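Local coordinates for F420-dependent methylenetetrahydromethanopterin dehydrogenase (Methanopyrus kandleri, PDB 1QV9), which catalyses the reversible, coenzyme F420-dependent reduction of methenyl-tetrahydromethanopterin to methylene-tetrahydromethanopterin in methanogenesis from carbon dioxide, at residues 107-112 and 116-121. Numbering follows the deposited sequence. Where two conformers were deposited one is given.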
ATOM      1  N   ASP A 107       6.666  29.014 -32.581  1.00 22.53           N
ATOM      2  CA  ASP A 107       7.281  29.956 -33.513  1.00 26.70           C
ATOM      3  C   ASP A 107       6.650  31.343 -33.379  1.00 23.39           C
ATOM      4  O   ASP A 107       7.359  32.345 -33.405  1.00 24.51           O
ATOM      5  CB  ASP A 107       7.165  29.446 -34.963  1.00 28.71           C
ATOM      6  CG  ASP A 107       8.079  28.262 -35.240  1.00 36.42           C
ATOM      7  OD1 ASP A 107       9.130  28.134 -34.576  1.00 35.28           O
ATOM      8  OD2 ASP A 107       7.746  27.466 -36.135  1.00 40.46           O
ATOM      9  N   GLU A 108       5.324  31.395 -33.229  1.00 21.25           N
ATOM     10  CA  GLU A 108       4.634  32.669 -33.046  1.00 22.42           C
ATOM     11  C   GLU A 108       5.169  33.382 -31.822  1.00 20.86           C
ATOM     12  O   GLU A 108       5.422  34.576 -31.857  1.00 20.64           O
ATOM     13  CB  GLU A 108       3.123  32.480 -32.840  1.00 26.47           C
ATOM     14  CG  GLU A 108       2.306  32.285 -34.086  1.00 35.64           C
ATOM     15  CD  GLU A 108       0.794  32.322 -33.811  1.00 38.50           C
ATOM     16  OE1 GLU A 108       0.343  33.051 -32.883  1.00 37.48           O
ATOM     17  OE2 GLU A 108       0.056  31.626 -34.546  1.00 45.32           O
HETATM   18  N   MSE A 109       5.335  32.658 -30.717  0.60 19.47           N
HETATM   19  CA  MSE A 109       5.826  33.328 -29.523  0.60 18.96           C
HETATM   20  C   MSE A 109       7.219  33.872 -29.681  0.60 19.74           C
HETATM   21  O   MSE A 109       7.514  34.961 -29.202  0.60 19.83           O
HETATM   22  CB  MSE A 109       5.775  32.397 -28.299  0.60 18.38           C
HETATM   23  CG  MSE A 109       4.357  32.130 -27.835  0.60 17.00           C
HETATM   24 SE   MSE A 109       4.214  31.088 -26.191  0.60 18.06          SE
HETATM   25  CE  MSE A 109       4.744  29.330 -26.914  0.60 14.95           C
ATOM     26  N   GLU A 110       8.089  33.121 -30.355  1.00 19.42           N
ATOM     27  CA  GLU A 110       9.458  33.609 -30.525  1.00 20.05           C
ATOM     28  C   GLU A 110       9.431  34.882 -31.372  1.00 19.06           C
ATOM     29  O   GLU A 110      10.136  35.831 -31.085  1.00 22.40           O
ATOM     30  CB  GLU A 110      10.344  32.524 -31.148  1.00 22.14           C
ATOM     31  CG  GLU A 110      10.420  31.288 -30.238  1.00 23.91           C
ATOM     32  CD  GLU A 110      11.297  30.171 -30.765  1.00 31.46           C
ATOM     33  OE1 GLU A 110      11.840  30.307 -31.882  1.00 32.20           O
ATOM     34  OE2 GLU A 110      11.433  29.143 -30.065  1.00 29.87           O
ATOM     35  N   GLU A 111       8.573  34.909 -32.379  1.00 21.47           N
ATOM     36  CA  GLU A 111       8.442  36.100 -33.222  1.00 24.62           C
ATOM     37  C   GLU A 111       7.864  37.267 -32.402  1.00 24.87           C
ATOM     38  O   GLU A 111       8.188  38.422 -32.650  1.00 25.27           O
ATOM     39  CB  GLU A 111       7.521  35.810 -34.408  1.00 26.52           C
ATOM     40  CG  GLU A 111       7.424  36.979 -35.392  1.00 39.95           C
ATOM     41  CD  GLU A 111       6.440  36.721 -36.524  1.00 49.74           C
ATOM     42  OE1 GLU A 111       6.529  35.646 -37.162  1.00 55.75           O
ATOM     43  OE2 GLU A 111       5.583  37.600 -36.781  1.00 54.41           O
ATOM     44  N   GLN A 112       7.034  36.946 -31.404  1.00 21.80           N
ATOM     45  CA  GLN A 112       6.405  37.944 -30.547  1.00 23.24           C
ATOM     46  C   GLN A 112       7.355  38.421 -29.478  1.00 22.46           C
ATOM     47  O   GLN A 112       7.003  39.289 -28.688  1.00 23.26           O
ATOM     48  CB  GLN A 112       5.118  37.370 -29.886  1.00 21.90           C
ATOM     49  CG  GLN A 112       3.961  37.184 -30.836  1.00 22.70           C
ATOM     50  CD  GLN A 112       2.784  36.426 -30.210  1.00 24.95           C
ATOM     51  OE1 GLN A 112       2.977  35.407 -29.559  1.00 20.93           O
ATOM     52  NE2 GLN A 112       1.565  36.901 -30.448  1.00 22.30           N
ATOM     53  N   TYR A 116       8.813  31.374 -22.937  1.00 16.59           N
ATOM     54  CA  TYR A 116       7.783  30.367 -22.631  1.00 15.96           C
ATOM     55  C   TYR A 116       8.320  29.193 -21.852  1.00 17.02           C
ATOM     56  O   TYR A 116       9.494  28.866 -21.932  1.00 16.23           O
ATOM     57  CB  TYR A 116       7.088  29.807 -23.900  1.00 16.34           C
ATOM     58  CG  TYR A 116       8.001  29.251 -24.985  1.00 18.44           C
ATOM     59  CD1 TYR A 116       8.385  30.065 -26.047  1.00 20.70           C
ATOM     60  CD2 TYR A 116       8.514  27.959 -24.920  1.00 18.01           C
ATOM     61  CE1 TYR A 116       9.270  29.602 -27.026  1.00 22.99           C
ATOM     62  CE2 TYR A 116       9.412  27.489 -25.896  1.00 19.42           C
ATOM     63  CZ  TYR A 116       9.773  28.327 -26.937  1.00 24.00           C
ATOM     64  OH  TYR A 116      10.649  27.879 -27.909  1.00 26.00           O
ATOM     65  N   ILE A 117       7.444  28.583 -21.050  1.00 16.06           N
ATOM     66  CA  ILE A 117       7.803  27.357 -20.360  1.00 15.71           C
ATOM     67  C   ILE A 117       6.564  26.517 -20.609  1.00 18.26           C
ATOM     68  O   ILE A 117       5.470  26.830 -20.116  1.00 17.21           O
ATOM     69  CB  ILE A 117       8.017  27.514 -18.840  1.00 17.76           C
ATOM     70  CG1 ILE A 117       9.164  28.506 -18.612  1.00 19.30           C
ATOM     71  CG2 ILE A 117       8.368  26.136 -18.230  1.00 17.67           C
ATOM     72  CD1 ILE A 117       9.459  28.829 -17.121  1.00 21.80           C
ATOM     73  N   LEU A 118       6.720  25.484 -21.436  1.00 16.31           N
ATOM     74  CA  LEU A 118       5.603  24.605 -21.761  1.00 14.30           C
ATOM     75  C   LEU A 118       5.796  23.296 -21.003  1.00 18.11           C
ATOM     76  O   LEU A 118       6.791  22.617 -21.183  1.00 17.63           O
ATOM     77  CB  LEU A 118       5.551  24.354 -23.267  1.00 16.97           C
ATOM     78  CG  LEU A 118       5.348  25.657 -24.059  1.00 17.52           C
ATOM     79  CD1 LEU A 118       5.279  25.325 -25.541  1.00 19.28           C
ATOM     80  CD2 LEU A 118       4.021  26.336 -23.626  1.00 19.05           C
ATOM     81  N   VAL A 119       4.849  22.950 -20.132  1.00 15.64           N
ATOM     82  CA  VAL A 119       4.966  21.765 -19.311  1.00 15.47           C
ATOM     83  C   VAL A 119       4.064  20.672 -19.870  1.00 15.01           C
ATOM     84  O   VAL A 119       2.834  20.678 -19.654  1.00 15.97           O
ATOM     85  CB  VAL A 119       4.580  22.135 -17.847  1.00 15.89           C
ATOM     86  CG1 VAL A 119       4.788  20.948 -16.915  1.00 15.82           C
ATOM     87  CG2 VAL A 119       5.465  23.299 -17.398  1.00 16.64           C
ATOM     88  N   LYS A 120       4.666  19.721 -20.588  1.00 15.42           N
ATOM     89  CA  LYS A 120       3.847  18.675 -21.210  1.00 18.12           C
ATOM     90  C   LYS A 120       3.084  17.795 -20.218  1.00 15.34           C
ATOM     91  O   LYS A 120       1.963  17.391 -20.462  1.00 18.24           O
ATOM     92  CB  LYS A 120       4.691  17.835 -22.200  1.00 19.00           C
ATOM     93  CG  LYS A 120       5.339  18.719 -23.249  1.00 24.07           C
ATOM     94  CD  LYS A 120       6.078  17.939 -24.356  1.00 24.37           C
ATOM     95  CE  LYS A 120       5.081  17.412 -25.368  1.00 28.08           C
ATOM     96  NZ  LYS A 120       5.763  16.691 -26.489  1.00 29.44           N
ATOM     97  N   PRO A 121       3.683  17.502 -19.053  1.00 15.59           N
ATOM     98  CA  PRO A 121       2.896  16.667 -18.133  1.00 16.52           C
ATOM     99  C   PRO A 121       1.745  17.396 -17.393  1.00 14.96           C
ATOM    100  O   PRO A 121       0.998  16.746 -16.636  1.00 17.27           O
ATOM    101  CB  PRO A 121       3.916  16.121 -17.135  1.00 17.75           C
ATOM    102  CG  PRO A 121       5.218  16.826 -17.427  1.00 23.23           C
ATOM    103  CD  PRO A 121       5.130  17.447 -18.784  1.00 15.97           C
TER
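Met109 and Glu110 of helix 106-111 meet Tyr116 of strand 115-119 in a buried helix-on-sheet contact, within a beta-alpha-beta unit begun by strand 94-99. The axes of the two short segments run nearly antiparallel, at 162° and 10.8 Å. Met109 is a selenomethionine modelled in two conformers; the contacts here are those of one of them. Met109 SE lies 5.2 Å from the centroid of the Tyr116 ring, an oblique Met-aromatic contact. The Met109 side chain bends at chi3 (-73°), which brings Met109 CE to 3.8 Å from Tyr116 CG. Met109 CE also reaches Leu118 CD1 at 4.3 Å. Glu110 runs extended beyond CG along the ring edge, with Glu110 CG 3.8 Å from Tyr116 CE1. Tyr116 OH donates a hydrogen bond of 2.6 Å to Glu110 OE2, which accepts it through its anti lone pair. The carboxylate and ring are nearly coplanar, 7° apart. Lys106 NZ also forms a salt bridge to Glu110 OE2, so that oxygen is gripped twice. A phenylalanine in place of Tyr116 would probably leave Glu110 OE2 without its hydroxyl donor. On the sheet beneath the helix, Met109 also rests on Ile96. Strand 115-119 lies between parallel strands 94-99 and 180-183, and Lys180 of the latter touches both Glu110 and Tyr116.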